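Local coordinates for protein possible TctC subunit of the Tripartite Tricarboxylate Transport(TTT) Family (PDB 6HKE) that binds malate as the periplasmic receptor of a tripartite tricarboxylate transporter, probably handing C4-dicarboxylates to the membrane components for uptake, at residues Ser154-Leu162 and Gly229-Ala237; Val169-Leu178 and Val186-Asn195. The protein carries 2 engineered substitutions. All coordinates share one frame; numbering follows the deposited sequence.

Contact 1 (S154-L162 with G229-A237) and contact 2 (V169-L178 with V186-N195) have centres about 16 Å apart and meet through strand 188-192. C190 points its CB away from segment 169-178 and packs on contact 1: its CB lies 3.4 Å from S154 CB, and its SG 3.8 Å from F233 CZ. Further along, N159 OD1 and Y188 OH are 2.7 Å apart, probably hydrogen-bonded. Contact 2 carries part of the malate pocket, with T174 and Q192 touching the ligand. Contact 1 lies farther from the ligand, the side chain of S154 about 7 Å from (S)-malate at the nearest atoms. In sequence, contact 2 is nested within the loop that contact 1 closes.

Contact 1 (Ser154-Leu162 and Gly229-Ala237); sequences SCLLLNRLL and GLPGFQVGA
The carbonyl oxygen of S154 is approached by two groups: L158 N gives it the usual helical bond at 3.0 Å, and S154 O also lies at the edge of the F233 ring, near the ring plane, 3.4 Å from F233 CE1. One turn further along helix 150-162, L158 lies over a face of the same ring. Its CD1 sits 4.0 Å from the ring centroid and only 4° off the normal, a well-centred CH-pi contact. F233 reaches this place because its CG is anti to the backbone N (chi1 -173°), which carries the ring up to the helix while the backbone makes an inverse gamma turn. F233 also ends a type I turn that begins at L230, closed by F233 N on L230 O at 3.0 Å. In this type II periplasmic binding protein the turn leads into strand 236-244. L230 CD2 fits among L158 CD1 (3.9 Å), L161 CB and L162 CD2, and L161 CD1 lies 3.8 Å from F233 CB. An alanine in place of F233 would probably leave L158 CD1 without its aromatic face and open a gap beside C190. At the other end, L157 CD2 meets V235 CG2 at 3.9 Å as the two side chains run past each other, with W301 and V304 of helix 287-305 also against L157. S154 OG touches V235 CG1 but hydrogen-bonds to V150 O.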
# COMPACT_ATOMS: atom_id res chain seq x y z
N SER A 154 -3.87 -1.90 8.47
CA SER A 154 -3.22 -3.14 8.97
C SER A 154 -3.00 -3.12 10.50
O SER A 154 -3.26 -4.15 11.14
CB SER A 154 -1.95 -3.39 8.23
OG SER A 154 -2.22 -3.55 6.85
N CYS A 155 -2.53 -2.01 11.10
CA CYS A 155 -2.23 -1.93 12.55
C CYS A 155 -3.54 -1.86 13.34
O CYS A 155 -3.63 -2.47 14.42
CB CYS A 155 -1.26 -0.79 12.88
SG CYS A 155 -2.00 0.83 13.22
N LEU A 156 -4.56 -1.21 12.80
CA LEU A 156 -5.90 -1.20 13.44
C LEU A 156 -6.47 -2.63 13.44
O LEU A 156 -7.09 -3.03 14.45
CB LEU A 156 -6.79 -0.20 12.70
CG LEU A 156 -8.20 -0.05 13.26
CD1 LEU A 156 -8.70 1.37 13.09
CD2 LEU A 156 -9.15 -1.04 12.60
N LEU A 157 -6.26 -3.39 12.37
CA LEU A 157 -6.77 -4.78 12.29
C LEU A 157 -6.05 -5.62 13.35
O LEU A 157 -6.74 -6.32 14.13
CB LEU A 157 -6.54 -5.37 10.90
CG LEU A 157 -6.99 -6.82 10.77
CD1 LEU A 157 -8.43 -6.98 11.25
CD2 LEU A 157 -6.85 -7.31 9.35
N LEU A 158 -4.71 -5.57 13.35
CA LEU A 158 -3.86 -6.30 14.32
C LEU A 158 -4.24 -5.90 15.76
O LEU A 158 -4.54 -6.80 16.56
CB LEU A 158 -2.40 -5.99 13.99
CG LEU A 158 -1.36 -6.58 14.93
CD1 LEU A 158 -1.25 -8.08 14.77
CD2 LEU A 158 -0.02 -5.92 14.69
N ASN A 159 -4.26 -4.60 16.07
CA ASN A 159 -4.54 -4.11 17.45
C ASN A 159 -5.94 -4.54 17.90
O ASN A 159 -6.08 -4.89 19.09
CB ASN A 159 -4.32 -2.60 17.56
CG ASN A 159 -2.87 -2.23 17.43
OD1 ASN A 159 -1.99 -3.09 17.40
ND2 ASN A 159 -2.61 -0.95 17.33
N ARG A 160 -6.94 -4.54 17.02
CA ARG A 160 -8.33 -4.99 17.34
C ARG A 160 -8.38 -6.51 17.55
O ARG A 160 -9.19 -6.96 18.38
CB ARG A 160 -9.33 -4.63 16.25
CG ARG A 160 -9.92 -3.25 16.46
CD ARG A 160 -10.81 -2.81 15.33
NE ARG A 160 -10.99 -1.37 15.41
CZ ARG A 160 -12.16 -0.74 15.40
NH1 ARG A 160 -13.30 -1.41 15.30
NH2 ARG A 160 -12.17 0.58 15.48
N LEU A 161 -7.59 -7.27 16.78
CA LEU A 161 -7.48 -8.73 16.94
C LEU A 161 -6.87 -9.03 18.31
O LEU A 161 -7.40 -9.92 19.00
CB LEU A 161 -6.66 -9.30 15.78
CG LEU A 161 -7.42 -9.43 14.47
CD1 LEU A 161 -6.50 -9.85 13.34
CD2 LEU A 161 -8.59 -10.39 14.61
N LEU A 162 -5.82 -8.29 18.70
CA LEU A 162 -5.07 -8.51 19.96
C LEU A 162 -5.71 -7.72 21.11
O LEU A 162 -5.24 -7.87 22.25
CB LEU A 162 -3.62 -8.07 19.78
CG LEU A 162 -2.77 -8.88 18.80
CD1 LEU A 162 -1.37 -8.30 18.75
CD2 LEU A 162 -2.71 -10.34 19.17
N GLY A 229 -0.98 -18.16 15.30
CA GLY A 229 -2.21 -18.20 16.12
C GLY A 229 -3.22 -17.10 15.79
O GLY A 229 -4.29 -17.10 16.43
N LEU A 230 -2.97 -16.21 14.82
CA LEU A 230 -3.87 -15.05 14.53
C LEU A 230 -4.31 -15.08 13.08
O LEU A 230 -3.94 -14.22 12.28
CB LEU A 230 -3.14 -13.75 14.90
CG LEU A 230 -4.04 -12.60 15.32
CD1 LEU A 230 -4.72 -12.90 16.66
CD2 LEU A 230 -3.25 -11.31 15.43
N PRO A 231 -5.13 -16.08 12.67
CA PRO A 231 -5.49 -16.25 11.26
C PRO A 231 -6.32 -15.07 10.70
O PRO A 231 -6.32 -14.90 9.50
CB PRO A 231 -6.26 -17.58 11.26
CG PRO A 231 -6.83 -17.68 12.65
CD PRO A 231 -5.75 -17.10 13.54
N GLY A 232 -6.94 -14.27 11.56
CA GLY A 232 -7.69 -13.07 11.13
C GLY A 232 -6.78 -12.01 10.53
O GLY A 232 -7.29 -11.10 9.88
N PHE A 233 -5.47 -12.07 10.79
CA PHE A 233 -4.53 -11.02 10.35
C PHE A 233 -4.02 -11.36 8.94
O PHE A 233 -2.92 -11.90 8.83
CB PHE A 233 -3.43 -10.83 11.39
CG PHE A 233 -2.52 -9.67 11.09
CD1 PHE A 233 -3.05 -8.40 10.90
CD2 PHE A 233 -1.15 -9.84 10.98
CE1 PHE A 233 -2.22 -7.34 10.61
CE2 PHE A 233 -0.32 -8.77 10.71
CZ PHE A 233 -0.85 -7.52 10.51
N GLN A 234 -4.84 -11.09 7.92
CA GLN A 234 -4.52 -11.26 6.47
C GLN A 234 -4.83 -9.96 5.74
O GLN A 234 -5.99 -9.58 5.67
CB GLN A 234 -5.27 -12.41 5.79
CG GLN A 234 -5.20 -13.72 6.56
CD GLN A 234 -4.88 -14.91 5.69
OE1 GLN A 234 -5.30 -14.99 4.54
NE2 GLN A 234 -4.14 -15.85 6.27
N VAL A 235 -3.81 -9.34 5.18
CA VAL A 235 -3.90 -8.07 4.43
C VAL A 235 -3.12 -8.27 3.13
O VAL A 235 -1.88 -8.47 3.18
CB VAL A 235 -3.40 -6.89 5.28
CG1 VAL A 235 -3.51 -5.58 4.53
CG2 VAL A 235 -4.14 -6.79 6.61
N GLY A 236 -3.84 -8.33 2.02
CA GLY A 236 -3.27 -8.30 0.66
C GLY A 236 -3.34 -6.89 0.16
O GLY A 236 -4.49 -6.41 -0.08
N ALA A 237 -2.20 -6.20 0.13
CA ALA A 237 -2.12 -4.77 -0.24
C ALA A 237 -1.99 -4.67 -1.76
O ALA A 237 -0.89 -4.86 -2.28
CB ALA A 237 -0.96 -4.11 0.46

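Contact 2 (Val169-Leu178 and Val186-Asn195). With LMR ((2S)-2-hydroxybutanedioic acid), chain E; MLT (D-malate), chain D.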
# COMPACT_ATOMS: atom_id res chain seq x y z
N VAL A 169 1.45 6.91 15.85
CA VAL A 169 2.28 8.08 15.45
C VAL A 169 2.18 8.16 13.93
O VAL A 169 2.59 7.24 13.23
CB VAL A 169 3.74 7.95 15.96
CG1 VAL A 169 4.59 9.16 15.64
CG2 VAL A 169 3.80 7.68 17.45
N PRO A 170 1.60 9.25 13.39
CA PRO A 170 1.40 9.38 11.95
C PRO A 170 2.66 9.90 11.24
O PRO A 170 3.27 10.84 11.72
CB PRO A 170 0.25 10.40 11.86
CG PRO A 170 0.45 11.30 13.05
CD PRO A 170 1.10 10.43 14.12
N PHE A 171 2.99 9.30 10.09
CA PHE A 171 4.13 9.68 9.23
C PHE A 171 3.59 10.09 7.86
O PHE A 171 2.43 9.84 7.57
CB PHE A 171 5.15 8.53 9.15
CG PHE A 171 5.96 8.34 10.40
CD1 PHE A 171 5.46 7.63 11.48
CD2 PHE A 171 7.21 8.95 10.53
CE1 PHE A 171 6.21 7.49 12.64
CE2 PHE A 171 7.95 8.81 11.69
CZ PHE A 171 7.44 8.10 12.75
N SER A 172 4.43 10.74 7.06
CA SER A 172 4.16 11.16 5.66
C SER A 172 4.20 9.94 4.72
O SER A 172 3.82 10.11 3.54
CB SER A 172 5.16 12.21 5.21
OG SER A 172 6.50 11.78 5.41
N GLY A 173 4.70 8.80 5.21
CA GLY A 173 4.75 7.51 4.49
C GLY A 173 5.41 6.45 5.35
O GLY A 173 5.89 6.79 6.46
N THR A 174 5.49 5.20 4.89
CA THR A 174 6.21 4.13 5.63
C THR A 174 7.70 4.17 5.27
O THR A 174 8.49 3.48 5.95
CB THR A 174 5.61 2.74 5.44
OG1 THR A 174 5.67 2.49 4.04
CG2 THR A 174 4.21 2.66 6.01
N GLY A 175 8.09 4.99 4.30
CA GLY A 175 9.53 5.31 4.11
C GLY A 175 10.08 6.01 5.35
O GLY A 175 10.93 5.47 6.06
N PRO A 176 9.61 7.23 5.68
CA PRO A 176 9.96 7.86 6.95
C PRO A 176 9.63 7.01 8.19
O PRO A 176 10.45 6.96 9.08
CB PRO A 176 9.16 9.17 6.90
CG PRO A 176 9.10 9.46 5.43
CD PRO A 176 8.83 8.11 4.81
N ALA A 177 8.47 6.37 8.24
CA ALA A 177 8.07 5.53 9.41
C ALA A 177 9.08 4.39 9.60
O ALA A 177 9.41 4.06 10.75
CB ALA A 177 6.66 5.01 9.25
N LEU A 178 9.56 3.79 8.51
CA LEU A 178 10.53 2.67 8.59
C LEU A 178 11.82 3.19 9.22
O LEU A 178 12.28 2.54 10.15
CB LEU A 178 10.81 2.08 7.21
CG LEU A 178 11.65 0.81 7.22
CD1 LEU A 178 10.95 -0.29 8.00
CD2 LEU A 178 11.96 0.36 5.80
N VAL A 186 10.12 4.43 17.17
CA VAL A 186 8.78 3.80 17.27
C VAL A 186 8.98 2.29 17.47
O VAL A 186 10.09 1.78 17.20
CB VAL A 186 7.91 4.12 16.04
CG1 VAL A 186 7.50 5.59 16.01
CG2 VAL A 186 8.60 3.73 14.74
N ASP A 187 7.94 1.60 17.95
CA ASP A 187 8.02 0.22 18.49
C ASP A 187 7.63 -0.78 17.41
O ASP A 187 8.43 -1.70 17.14
CB ASP A 187 7.19 0.13 19.77
CG ASP A 187 7.84 0.98 20.85
OD1 ASP A 187 8.96 0.64 21.25
OD2 ASP A 187 7.27 2.04 21.18
N TYR A 188 6.47 -0.62 16.79
CA TYR A 188 6.10 -1.50 15.66
C TYR A 188 5.27 -0.76 14.62
O TYR A 188 4.93 0.42 14.76
CB TYR A 188 5.44 -2.78 16.17
CG TYR A 188 4.08 -2.66 16.81
CD1 TYR A 188 3.96 -2.38 18.15
CD2 TYR A 188 2.93 -2.96 16.09
CE1 TYR A 188 2.73 -2.35 18.77
CE2 TYR A 188 1.69 -2.92 16.69
CZ TYR A 188 1.58 -2.63 18.04
OH TYR A 188 0.36 -2.57 18.66
N MET A 189 5.00 -1.50 13.56
CA MET A 189 4.53 -0.99 12.27
C MET A 189 4.05 -2.21 11.48
O MET A 189 4.72 -3.27 11.56
CB MET A 189 5.72 -0.34 11.58
CG MET A 189 5.40 0.68 10.54
SD MET A 189 7.00 1.29 9.98
CE MET A 189 7.19 0.41 8.44
N CYS A 190 2.92 -2.08 10.79
CA CYS A 190 2.54 -3.03 9.72
C CYS A 190 2.93 -2.36 8.42
O CYS A 190 2.54 -1.20 8.26
CB CYS A 190 1.06 -3.37 9.79
SG CYS A 190 0.67 -4.18 11.36
N ASP A 191 3.78 -3.01 7.61
CA ASP A 191 4.27 -2.39 6.36
C ASP A 191 4.15 -3.37 5.18
O ASP A 191 4.19 -4.58 5.38
CB ASP A 191 5.68 -1.83 6.58
CG ASP A 191 6.12 -0.75 5.59
OD1 ASP A 191 5.28 -0.29 4.80
OD2 ASP A 191 7.32 -0.38 5.63
N GLN A 192 4.00 -2.81 3.99
CA GLN A 192 4.10 -3.52 2.70
C GLN A 192 5.52 -4.12 2.55
O GLN A 192 6.52 -3.46 2.90
CB GLN A 192 3.72 -2.53 1.60
CG GLN A 192 2.22 -2.25 1.58
CD GLN A 192 1.87 -0.96 0.89
OE1 GLN A 192 1.56 -0.96 -0.30
NE2 GLN A 192 1.97 0.14 1.63
N ILE A 193 5.58 -5.34 2.03
CA ILE A 193 6.82 -6.15 1.95
C ILE A 193 7.89 -5.39 1.15
O ILE A 193 9.06 -5.48 1.56
CB ILE A 193 6.49 -7.55 1.39
CG1 ILE A 193 7.68 -8.50 1.55
CG2 ILE A 193 6.02 -7.48 -0.04
CD1 ILE A 193 7.32 -9.95 1.32
N VAL A 194 7.55 -4.68 0.07
CA VAL A 194 8.57 -3.97 -0.77
C VAL A 194 9.29 -2.91 0.07
O VAL A 194 10.46 -2.71 -0.14
CB VAL A 194 8.01 -3.33 -2.06
CG1 VAL A 194 7.50 -4.38 -3.02
CG2 VAL A 194 6.96 -2.29 -1.78
N ASN A 195 8.62 -2.26 1.02
CA ASN A 195 9.33 -1.32 1.92
C ASN A 195 10.19 -2.09 2.93
O ASN A 195 11.31 -1.64 3.20
CB ASN A 195 8.37 -0.43 2.69
CG ASN A 195 9.06 0.83 3.16
OD1 ASN A 195 9.86 1.41 2.43
ND2 ASN A 195 8.74 1.26 4.37
C1 LMR E . 0.87 3.04 3.49
O1A LMR E . -0.17 3.51 2.99
O1B LMR E . 0.91 2.43 4.59
C2 LMR E . 2.17 3.19 2.69
O2 LMR E . 2.09 2.78 1.33
C3 LMR E . 2.70 4.63 2.69
C4 LMR E . 3.80 4.69 1.65
O4A LMR E . 4.96 4.91 2.04
O4B LMR E . 3.51 4.48 0.44
C1 MLT D . 0.74 3.21 3.25
O1 MLT D . -0.44 3.02 2.89
O2 MLT D . 1.12 2.86 4.39
C2 MLT D . 1.68 3.90 2.29
O3 MLT D . 1.74 3.38 0.95
C3 MLT D . 3.11 3.81 2.74
C4 MLT D . 3.85 4.59 1.69
O4 MLT D . 3.70 4.31 0.47
O5 MLT D . 4.57 5.52 2.12
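T174 and D191 face each other from opposite directions, hydroxyl to carboxylate, with T174 OG1 2.9 Å from D191 OD1. The hydroxyl gets there by standing between the backbone N and the carbonyl carbon of its own residue (chi1 59°), a position that also puts it beside malate. At the other oxygen of D191 the modelled distance, 2.5 Å from N195 ND2 to D191 OD2, is doubtfully short; as built, the N195 amide points ND2 at the syn lone pair of OD2 along a fairly straight line (163°), and that oxygen lies close to the amide plane. N195 ND2 also makes a weak bond to T174 O, 2.7 Å away, an oxygen that already accepts L178 N in the helix.

Behind this polar group the packing is apolar. The M189 chain, with CG anti to the backbone N and extended as far as SD, puts SD 3.8 Å from A177 CB; the bend at chi3 (102°) then swings the methyl toward L178. The M189 and L178 side chains cross at about a right angle, with M189 CE 3.8 Å from L178 CD1. Farther from the ligand, V186 CG1 meets the edge of the F171 ring, 4.1 Å from CE1. Strand 167-170, helix 174-182 and strand 188-192 form a beta-alpha-beta crossover, both strands running parallel to strand 141-144 between them.

In the pocket, (S)- and D-malate occupy overlapping positions. T174 N, in the first turn of the helix after N-cap G173, donates to O4A of (S)-malate at 2.9 Å and also binds the D form, while Q192 NE2 reaches O2 of (S)-malate at 2.7 Å. The helix start would probably stabilise the ligand carboxylate, whereas the single proton of T174 OG1 must choose between that carboxylate and D191.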